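PDB 6ZMV: muramidase, which hydrolyses the peptidoglycan of bacterial cell walls as a fungal lysozyme (muramidase) of glycoside hydrolase family 25. Local coordinates for residues 72-77 with 124-129; 132-137 with 157-162; 172-177 with 192-197. All coordinates share one frame; numbering follows the deposited sequence.

Overall arrangement
The three contacts follow one another along the chain, from the outer helices to the strands of a TIM-barrel-like fold, the last of which close it. Interaction 1, a surface contact with a sulfate held by Lys124, joins helices 69-78 and 109-127; the latter leads into strand 132-136, where interaction 2 opens, their centres 21 Å apart. Interactions 1 and 3 lie 23 Å apart between centres and about 8 Å between nearest atoms, without touching. Interactions 2 and 3 share one sheet, with centres 11 Å apart: Leu158 N lies 2.9 Å from Ile177 O, a probable hydrogen bond. Glycerol, probably from the crystallisation liquor, binds beside Tyr134 and Gly136, consistent with a pocket at the C-terminal strand ends, where TIM barrels carry their active sites.

Interaction 1 (72-77 with 124-129); sequences QADFFF and KTLSGR. With SO4 (sulfate ion), chain G.
Phe77 lies against Leu126 where helices 69-78 and 109-127 come together. Its chain starts with CB, which touches Leu126 CD1 at 3.7 Å. CG stands anti to the backbone N (chi1 179°) and meets both CD1 and CB of Leu126. Farther out the six-membered ring lies flat beneath Leu126 CB, which is 3.7 Å from the ring centre and only 4° off its normal, a CH-pi contact squarely over one face. CE1 then reaches Ser127, 4.0 Å from its CB, and the tip, CZ, ends 3.4 Å from the carbonyl O of Leu126. A phenylalanine suits this place because it offers one broad apolar face to a leucine and still extends to the leucine's backbone.

These two helices belong to the outer layer of the GH25 barrel, which wraps its strands as in other TIM-barrel relatives. Beside the ring, Asp74 OD1 touches Leu126 CD1 at 3.4 Å, but its charge is directed to a salt bridge with Arg122.

The helix ends at Ser127, one residue past the leucine. Gly128 takes a positive phi of 98°, where a side chain would jam against the preceding carbonyl O. Ser127 OG accepts from Arg129 N at 3.0 Å, an ST turn, and is also hydrogen-bonded to Tyr123 O. Lys124 NZ donates to Gly128 O, approaching from above the carbonyl plane, and also to O1 of a sulfate at 3.0 Å; Tyr130 N gives this ion, probably from the crystallisation liquor, a further hydrogen bond.

Interaction 2 (132-137 with 157-162); sequences MIYTGY and VLARYS
Tyr134 and Thr135 pair with Val157 and Leu158 as neighbouring parallel strands in the barrel sheet, their short axes 4.7 Å apart and 17° from parallel. Three backbone bonds hold the pair: Val157 N to Ile133 O at 2.8 Å, Thr135 N to Val157 O, and Ala159 N to Thr135 O.

Tyr134 and Val157 project from the same face of the sheet. CG of Tyr134 stands anti to its backbone N (chi1 170°). The ring runs beside the second strand: CD2 meets Val157 CG1 at 3.8 Å, the methyl lying at the ring edge near its plane. Farther out, OH comes within 3.4 Å of Ala159 CB, so the small alanine leaves room for the phenol. The other valine branch, CG2, lies 4.0 Å from Met132 CB. On the other face Leu158 CD1 folds back to Thr135 O, 3.5 Å away.

The Tyr134 hydroxyl is hydrogen-bonded to Gln179, which Tyr161 OH also engages. An alanine in place of Tyr134 would probably leave Gln179 with one phenol fewer to hold it and open a gap beside Val157 CG1 and Ala159 CB.

Glycerol, probably from the crystallisation liquor, bonds both Tyr134 OH and Gly136 N, consistent with a pocket at the C-terminal ends of the strands, where TIM barrels carry their active sites; the strands themselves, linked through helix 137-144, form a beta-alpha-beta unit.

Interaction 3 (172-177 with 192-197); sequences WGYQTI and SFNGSL
The Phe193 ring receives Ile177 at its edge, Ile177 CG1 lying near the ring plane and 4.1 Å from Phe193 CD1. Thr176 O approaches obliquely, 3.4 Å from Phe193 CD1; Thr176 CG2 lies 3.8 Å from Phe193 CE1. Ile177 and Phe193 form an antiparallel, non-hydrogen-bonded pair where strands 177-181 and 189-193 meet; strand 189-193 then pairs with strand 2-7, closing the barrel, as expected for the (beta/alpha)5(beta)3 form of GH25. Leu200 and Leu203 of helix 197-205 and Phe26 of strand 26-33 also touch the Phe193 ring, so a large aromatic suits the join between sheet and helix.

The second flat group is the Asn194 amide, turned 84° from the Tyr174 ring and 27° from the Gln175 amide. A backbone bond from Asn194 N to Thr176 O, 2.9 Å, flanks the Ile177-Phe193 pair. Asparagine adds a bond of its own: CG stands anti to the backbone N (chi1 -171°), and ND2 donates to Gln175 O at 2.9 Å, nearly along the C=O axis, with that oxygen in the amide plane. The carboxamide thus supplies an N-H that an apolar residue of like size would lack.

Gln175, long and bent at chi2, completes the join through a water that donates to its OE1 and, at 2.8 Å, to Ser192 O.

Interaction 1 (72-77 with 124-129)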
loop_
_atom_site.group_PDB
_atom_site.type_symbol
_atom_site.label_atom_id
_atom_site.label_comp_id
_atom_site.label_asym_id
_atom_site.label_seq_id
_atom_site.Cartn_x
_atom_site.Cartn_y
_atom_site.Cartn_z
ATOM N N GLN A 72 9.742 11.377 3.517
ATOM C CA GLN A 72 8.756 10.373 3.959
ATOM C C GLN A 72 9.142 8.956 3.512
ATOM O O GLN A 72 8.924 8.029 4.309
ATOM C CB GLN A 72 7.371 10.815 3.518
ATOM C CG GLN A 72 6.842 11.868 4.468
ATOM C CD GLN A 72 5.457 12.386 4.170
ATOM O OE1 GLN A 72 4.491 11.654 3.964
ATOM N NE2 GLN A 72 5.321 13.708 4.218
ATOM N N ALA A 73 9.750 8.797 2.358
ATOM C CA ALA A 73 10.263 7.473 1.978
ATOM C C ALA A 73 11.355 7.015 2.946
ATOM O O ALA A 73 11.344 5.851 3.339
ATOM C CB ALA A 73 10.775 7.453 0.561
ATOM N N ASP A 74 12.230 7.920 3.379
ATOM C CA ASP A 74 13.302 7.528 4.316
ATOM C C ASP A 74 12.656 7.068 5.631
ATOM O O ASP A 74 13.049 6.053 6.226
ATOM C CB ASP A 74 14.191 8.735 4.638
ATOM C CG ASP A 74 15.200 9.063 3.577
ATOM O OD1 ASP A 74 15.394 8.255 2.688
ATOM O OD2 ASP A 74 15.774 10.170 3.669
ATOM N N PHE A 75 11.682 7.838 6.118
ATOM C CA PHE A 75 11.016 7.558 7.393
ATOM C C PHE A 75 10.287 6.216 7.338
ATOM O O PHE A 75 10.409 5.389 8.239
ATOM C CB PHE A 75 10.101 8.737 7.742
ATOM C CG PHE A 75 9.390 8.560 9.042
ATOM C CD1 PHE A 75 10.091 8.487 10.239
ATOM C CD2 PHE A 75 8.009 8.602 9.088
ATOM C CE1 PHE A 75 9.390 8.363 11.426
ATOM C CE2 PHE A 75 7.313 8.419 10.267
ATOM C CZ PHE A 75 8.009 8.300 11.423
ATOM N N PHE A 76 9.537 5.999 6.281
ATOM C CA PHE A 76 8.827 4.715 6.058
ATOM C C PHE A 76 9.826 3.554 6.059
ATOM O O PHE A 76 9.636 2.547 6.712
ATOM C CB PHE A 76 8.057 4.800 4.771
ATOM C CG PHE A 76 7.405 3.530 4.313
ATOM C CD1 PHE A 76 6.592 2.795 5.138
ATOM C CD2 PHE A 76 7.598 3.110 3.021
ATOM C CE1 PHE A 76 5.964 1.662 4.673
ATOM C CE2 PHE A 76 6.946 1.969 2.526
ATOM C CZ PHE A 76 6.101 1.271 3.373
ATOM N N PHE A 77 10.870 3.706 5.249
ATOM C CA PHE A 77 11.824 2.621 5.039
ATOM C C PHE A 77 12.481 2.218 6.355
ATOM O O PHE A 77 12.665 0.989 6.553
ATOM C CB PHE A 77 12.854 3.066 4.001
ATOM C CG PHE A 77 13.893 2.018 3.723
ATOM C CD1 PHE A 77 13.574 0.914 2.934
ATOM C CD2 PHE A 77 15.162 2.108 4.299
ATOM C CE1 PHE A 77 14.531 -0.058 2.695
ATOM C CE2 PHE A 77 16.136 1.182 4.009
ATOM C CZ PHE A 77 15.797 0.082 3.245
ATOM N N LYS A 124 12.831 3.171 -4.155
ATOM C CA LYS A 124 13.539 2.289 -5.065
ATOM C C LYS A 124 15.019 2.203 -4.719
ATOM O O LYS A 124 15.556 1.082 -4.688
ATOM C CB LYS A 124 13.329 2.782 -6.497
ATOM C CG LYS A 124 14.147 2.159 -7.618
ATOM C CD LYS A 124 13.773 0.802 -7.950
ATOM C CE LYS A 124 14.531 0.340 -9.170
ATOM N NZ LYS A 124 14.371 -1.127 -9.345
ATOM N N THR A 125 15.696 3.327 -4.501
ATOM C CA THR A 125 17.136 3.223 -4.197
ATOM C C THR A 125 17.339 2.582 -2.844
ATOM O O THR A 125 18.329 1.859 -2.679
ATOM C CB THR A 125 17.864 4.555 -4.339
ATOM O OG1 THR A 125 19.252 4.243 -4.429
ATOM C CG2 THR A 125 17.562 5.536 -3.239
ATOM N N LEU A 126 16.460 2.827 -1.862
ATOM C CA LEU A 126 16.686 2.278 -0.499
ATOM C C LEU A 126 16.422 0.767 -0.490
ATOM O O LEU A 126 17.210 0.022 0.157
ATOM C CB LEU A 126 15.719 2.966 0.455
ATOM C CG LEU A 126 16.037 4.413 0.751
ATOM C CD1 LEU A 126 14.919 5.032 1.590
ATOM C CD2 LEU A 126 17.406 4.585 1.421
ATOM N N SER A 127 15.342 0.323 -1.139
ATOM C CA SER A 127 14.874 -1.081 -1.033
ATOM C C SER A 127 15.372 -1.966 -2.182
ATOM O O SER A 127 15.349 -3.202 -1.994
ATOM C CB SER A 127 13.362 -1.138 -0.997
ATOM O OG SER A 127 12.828 -0.942 -2.298
ATOM N N GLY A 128 15.661 -1.369 -3.336
ATOM C CA GLY A 128 15.901 -2.121 -4.563
ATOM C C GLY A 128 14.750 -2.227 -5.496
ATOM O O GLY A 128 14.980 -2.568 -6.666
ATOM N N ARG A 129 13.550 -1.857 -5.080
ATOM C CA ARG A 129 12.387 -1.988 -5.937
ATOM C C ARG A 129 11.413 -0.859 -5.712
ATOM O O ARG A 129 11.442 -0.151 -4.708
ATOM C CB ARG A 129 11.744 -3.351 -5.829
ATOM C CG ARG A 129 11.056 -3.545 -4.504
ATOM C CD ARG A 129 10.535 -4.979 -4.397
ATOM N NE ARG A 129 9.517 -5.316 -5.405
ATOM C CZ ARG A 129 8.879 -6.453 -5.472
ATOM N NH1 ARG A 129 7.924 -6.625 -6.365
ATOM N NH2 ARG A 129 9.160 -7.397 -4.598
HETATM S S SO4 G . 11.141 -3.501 -9.478
HETATM O O1 SO4 G . 11.594 -2.169 -9.155
HETATM O O2 SO4 G . 9.969 -3.668 -8.678
HETATM O O3 SO4 G . 10.791 -3.513 -10.880
HETATM O O4 SO4 G . 12.109 -4.525 -9.151
#

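Interaction 2 (132-137 with 157-162)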
loop_
_atom_site.group_PDB
_atom_site.type_symbol
_atom_site.label_atom_id
_atom_site.label_comp_id
_atom_site.label_asym_id
_atom_site.label_seq_id
_atom_site.Cartn_x
_atom_site.Cartn_y
_atom_site.Cartn_z
ATOM N N MET A 132 4.496 -0.135 -4.194
ATOM C CA MET A 132 3.107 -0.103 -4.699
ATOM C C MET A 132 2.511 1.277 -4.393
ATOM O O MET A 132 2.917 1.921 -3.401
ATOM C CB MET A 132 2.265 -1.194 -4.034
ATOM C CG MET A 132 2.942 -2.556 -4.058
ATOM S SD MET A 132 1.903 -3.965 -3.761
ATOM C CE MET A 132 1.542 -3.685 -2.031
ATOM N N ILE A 133 1.547 1.693 -5.193
ATOM C CA ILE A 133 0.788 2.952 -4.977
ATOM C C ILE A 133 -0.654 2.585 -4.737
ATOM O O ILE A 133 -1.268 1.959 -5.643
ATOM C CB ILE A 133 0.950 3.936 -6.119
ATOM C CG1 ILE A 133 2.410 4.391 -6.206
ATOM C CG2 ILE A 133 0.008 5.103 -5.940
ATOM C CD1 ILE A 133 2.694 5.229 -7.467
ATOM N N TYR A 134 -1.214 3.016 -3.619
ATOM C CA TYR A 134 -2.638 2.884 -3.290
ATOM C C TYR A 134 -3.332 4.173 -3.616
ATOM O O TYR A 134 -2.881 5.266 -3.217
ATOM C CB TYR A 134 -2.802 2.555 -1.799
ATOM C CG TYR A 134 -4.215 2.630 -1.290
ATOM C CD1 TYR A 134 -4.767 3.839 -0.906
ATOM C CD2 TYR A 134 -4.977 1.495 -1.123
ATOM C CE1 TYR A 134 -6.051 3.896 -0.395
ATOM C CE2 TYR A 134 -6.268 1.556 -0.634
ATOM C CZ TYR A 134 -6.818 2.758 -0.265
ATOM O OH TYR A 134 -8.077 2.814 0.265
ATOM N N THR A 135 -4.455 4.059 -4.290
ATOM C CA THR A 135 -5.300 5.220 -4.601
ATOM C C THR A 135 -6.700 4.754 -4.911
ATOM O O THR A 135 -6.913 3.629 -5.402
ATOM C CB THR A 135 -4.713 6.031 -5.790
ATOM O OG1 THR A 135 -5.427 7.248 -6.012
ATOM C CG2 THR A 135 -4.596 5.242 -7.076
ATOM N N GLY A 136 -7.649 5.670 -4.800
ATOM C CA GLY A 136 -8.935 5.540 -5.490
ATOM C C GLY A 136 -8.860 6.170 -6.860
ATOM O O GLY A 136 -7.968 6.961 -7.137
ATOM N N TYR A 137 -9.832 5.881 -7.700
ATOM C CA TYR A 137 -9.830 6.326 -9.097
ATOM C C TYR A 137 -9.951 7.860 -9.142
ATOM O O TYR A 137 -9.125 8.526 -9.775
ATOM C CB TYR A 137 -11.006 5.706 -9.840
ATOM C CG TYR A 137 -11.131 6.196 -11.259
ATOM C CD1 TYR A 137 -10.383 5.581 -12.243
ATOM C CD2 TYR A 137 -11.978 7.222 -11.618
ATOM C CE1 TYR A 137 -10.440 6.006 -13.546
ATOM C CE2 TYR A 137 -12.065 7.612 -12.921
ATOM C CZ TYR A 137 -11.272 7.035 -13.888
ATOM O OH TYR A 137 -11.367 7.417 -15.193
ATOM N N VAL A 157 -2.497 -0.461 -6.282
ATOM C CA VAL A 157 -3.509 -0.959 -5.319
ATOM C C VAL A 157 -4.698 -0.019 -5.439
ATOM O O VAL A 157 -4.588 1.165 -5.100
ATOM C CB VAL A 157 -2.971 -1.063 -3.903
ATOM C CG1 VAL A 157 -4.006 -1.671 -2.980
ATOM C CG2 VAL A 157 -1.657 -1.869 -3.884
ATOM N N LEU A 158 -5.774 -0.478 -6.040
ATOM C CA LEU A 158 -6.923 0.354 -6.385
ATOM C C LEU A 158 -8.059 0.119 -5.397
ATOM O O LEU A 158 -8.500 -1.016 -5.207
ATOM C CB LEU A 158 -7.385 0.023 -7.780
ATOM C CG LEU A 158 -8.491 0.878 -8.371
ATOM C CD1 LEU A 158 -8.174 2.359 -8.363
ATOM C CD2 LEU A 158 -8.805 0.427 -9.785
ATOM N N ALA A 159 -8.534 1.194 -4.801
ATOM C CA ALA A 159 -9.675 1.125 -3.869
ATOM C C ALA A 159 -10.951 1.429 -4.615
ATOM O O ALA A 159 -11.054 2.499 -5.202
ATOM C CB ALA A 159 -9.480 2.081 -2.727
ATOM N N ARG A 160 -11.919 0.542 -4.558
ATOM C CA ARG A 160 -13.275 0.780 -5.092
ATOM C C ARG A 160 -14.221 -0.171 -4.402
ATOM O O ARG A 160 -14.096 -1.375 -4.562
ATOM C CB ARG A 160 -13.350 0.613 -6.594
ATOM C CG ARG A 160 -14.642 1.219 -7.072
ATOM C CD ARG A 160 -15.242 0.672 -8.277
ATOM N NE ARG A 160 -16.495 1.305 -8.557
ATOM C CZ ARG A 160 -17.303 0.872 -9.505
ATOM N NH1 ARG A 160 -18.353 1.600 -9.841
ATOM N NH2 ARG A 160 -17.011 -0.229 -10.162
ATOM N N TYR A 161 -15.128 0.353 -3.606
ATOM C CA TYR A 161 -16.005 -0.477 -2.757
ATOM C C TYR A 161 -17.275 -0.751 -3.553
ATOM O O TYR A 161 -18.264 -0.048 -3.431
ATOM C CB TYR A 161 -16.220 0.170 -1.402
ATOM C CG TYR A 161 -14.975 0.414 -0.564
ATOM C CD1 TYR A 161 -13.732 -0.111 -0.858
ATOM C CD2 TYR A 161 -15.093 1.244 0.542
ATOM C CE1 TYR A 161 -12.631 0.184 -0.088
ATOM C CE2 TYR A 161 -14.006 1.517 1.350
ATOM C CZ TYR A 161 -12.775 0.982 1.009
ATOM O OH TYR A 161 -11.664 1.301 1.705
ATOM N N SER A 162 -17.182 -1.746 -4.423
ATOM C CA SER A 162 -18.227 -2.087 -5.381
ATOM C C SER A 162 -18.101 -3.562 -5.708
ATOM O O SER A 162 -17.088 -4.153 -5.367
ATOM C CB SER A 162 -18.100 -1.236 -6.614
ATOM O OG SER A 162 -19.111 -1.550 -7.529
HETATM O O HOH W 1 -11.590 3.597 -7.695
HETATM O O HOH W 2 -12.363 4.420 -6.525
#

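Interaction 3 (172-177 with 192-197)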
loop_
_atom_site.group_PDB
_atom_site.type_symbol
_atom_site.label_atom_id
_atom_site.label_comp_id
_atom_site.label_asym_id
_atom_site.label_seq_id
_atom_site.Cartn_x
_atom_site.Cartn_y
_atom_site.Cartn_z
ATOM N N TRP A 172 -2.484 2.655 -15.940
ATOM C CA TRP A 172 -2.119 1.274 -15.474
ATOM C C TRP A 172 -2.867 0.264 -16.305
ATOM O O TRP A 172 -4.011 0.505 -16.712
ATOM C CB TRP A 172 -2.442 1.154 -13.999
ATOM C CG TRP A 172 -1.354 1.527 -13.029
ATOM C CD1 TRP A 172 -0.265 0.755 -12.718
ATOM C CD2 TRP A 172 -1.221 2.695 -12.222
ATOM N NE1 TRP A 172 0.513 1.364 -11.785
ATOM C CE2 TRP A 172 -0.064 2.548 -11.432
ATOM C CE3 TRP A 172 -2.019 3.826 -12.062
ATOM C CZ2 TRP A 172 0.314 3.540 -10.499
ATOM C CZ3 TRP A 172 -1.618 4.811 -11.176
ATOM C CH2 TRP A 172 -0.487 4.640 -10.373
ATOM N N GLY A 173 -2.273 -0.862 -16.494
ATOM C CA GLY A 173 -3.106 -1.809 -17.318
ATOM C C GLY A 173 -4.294 -2.396 -16.508
ATOM O O GLY A 173 -5.315 -2.854 -17.014
ATOM N N TYR A 174 -4.029 -2.541 -15.260
ATOM C CA TYR A 174 -4.783 -3.354 -14.307
ATOM C C TYR A 174 -4.273 -2.980 -12.937
ATOM O O TYR A 174 -3.151 -2.488 -12.775
ATOM C CB TYR A 174 -4.587 -4.864 -14.530
ATOM C CG TYR A 174 -3.128 -5.236 -14.629
ATOM C CD1 TYR A 174 -2.423 -5.159 -15.817
ATOM C CD2 TYR A 174 -2.447 -5.622 -13.494
ATOM C CE1 TYR A 174 -1.076 -5.424 -15.851
ATOM C CE2 TYR A 174 -1.084 -5.849 -13.512
ATOM C CZ TYR A 174 -0.398 -5.761 -14.695
ATOM O OH TYR A 174 0.931 -6.031 -14.717
ATOM N N GLN A 175 -5.114 -3.226 -11.940
ATOM C CA GLN A 175 -4.685 -3.154 -10.529
ATOM C C GLN A 175 -3.989 -4.469 -10.172
ATOM O O GLN A 175 -4.427 -5.544 -10.558
ATOM C CB GLN A 175 -5.897 -2.905 -9.631
ATOM C CG GLN A 175 -6.702 -4.124 -9.182
ATOM C CD GLN A 175 -7.479 -4.903 -10.209
ATOM O OE1 GLN A 175 -8.028 -6.008 -9.891
ATOM N NE2 GLN A 175 -7.625 -4.351 -11.364
ATOM N N THR A 176 -2.934 -4.367 -9.394
ATOM C CA THR A 176 -2.277 -5.523 -8.779
ATOM C C THR A 176 -3.104 -6.046 -7.601
ATOM O O THR A 176 -3.211 -7.283 -7.393
ATOM C CB THR A 176 -0.831 -5.183 -8.462
ATOM O OG1 THR A 176 -0.144 -4.909 -9.678
ATOM C CG2 THR A 176 -0.143 -6.280 -7.718
ATOM N N ILE A 177 -3.618 -5.156 -6.795
ATOM C CA ILE A 177 -4.480 -5.476 -5.641
ATOM C C ILE A 177 -5.691 -4.566 -5.744
ATOM O O ILE A 177 -5.544 -3.385 -6.068
ATOM C CB ILE A 177 -3.724 -5.373 -4.297
ATOM C CG1 ILE A 177 -2.541 -6.341 -4.225
ATOM C CG2 ILE A 177 -4.660 -5.525 -3.097
ATOM C CD1 ILE A 177 -1.531 -6.049 -3.140
ATOM N N SER A 192 -7.987 -8.030 -2.524
ATOM C CA SER A 192 -7.875 -9.182 -3.434
ATOM C C SER A 192 -6.722 -8.962 -4.416
ATOM O O SER A 192 -6.707 -7.927 -5.120
ATOM C CB SER A 192 -9.173 -9.357 -4.207
ATOM O OG SER A 192 -9.136 -10.516 -5.024
ATOM N N PHE A 193 -5.792 -9.884 -4.423
ATOM C CA PHE A 193 -4.694 -9.822 -5.382
ATOM C C PHE A 193 -5.153 -10.377 -6.729
ATOM O O PHE A 193 -5.843 -11.389 -6.783
ATOM C CB PHE A 193 -3.519 -10.608 -4.836
ATOM C CG PHE A 193 -2.425 -10.859 -5.834
ATOM C CD1 PHE A 193 -1.496 -9.869 -6.111
ATOM C CD2 PHE A 193 -2.381 -12.050 -6.547
ATOM C CE1 PHE A 193 -0.518 -10.050 -7.065
ATOM C CE2 PHE A 193 -1.423 -12.221 -7.541
ATOM C CZ PHE A 193 -0.484 -11.242 -7.761
ATOM N N ASN A 194 -4.709 -9.706 -7.774
ATOM C CA ASN A 194 -5.078 -10.030 -9.178
ATOM C C ASN A 194 -4.210 -11.156 -9.752
ATOM O O ASN A 194 -3.187 -10.924 -10.389
ATOM C CB ASN A 194 -4.954 -8.742 -9.960
ATOM C CG ASN A 194 -5.488 -8.811 -11.372
ATOM O OD1 ASN A 194 -5.656 -9.906 -11.885
ATOM N ND2 ASN A 194 -5.694 -7.703 -12.049
ATOM N N GLY A 195 -4.684 -12.347 -9.574
ATOM C CA GLY A 195 -3.956 -13.552 -9.979
ATOM C C GLY A 195 -3.842 -14.581 -8.880
ATOM O O GLY A 195 -4.515 -14.490 -7.855
ATOM N N SER A 196 -3.032 -15.555 -9.135
ATOM C CA SER A 196 -2.972 -16.760 -8.282
ATOM C C SER A 196 -1.945 -16.581 -7.137
ATOM O O SER A 196 -1.158 -15.636 -7.150
ATOM C CB SER A 196 -2.559 -17.971 -9.113
ATOM O OG SER A 196 -1.189 -17.916 -9.429
ATOM N N LEU A 197 -1.958 -17.513 -6.166
ATOM C CA LEU A 197 -0.987 -17.433 -5.077
ATOM C C LEU A 197 0.450 -17.544 -5.637
ATOM O O LEU A 197 1.348 -16.872 -5.126
ATOM C CB LEU A 197 -1.258 -18.556 -4.084
ATOM C CG LEU A 197 -0.352 -18.573 -2.861
ATOM C CD1 LEU A 197 -0.299 -17.238 -2.113
ATOM C CD2 LEU A 197 -0.772 -19.686 -1.934
HETATM O O HOH W 3 -7.732 -7.827 -7.713
#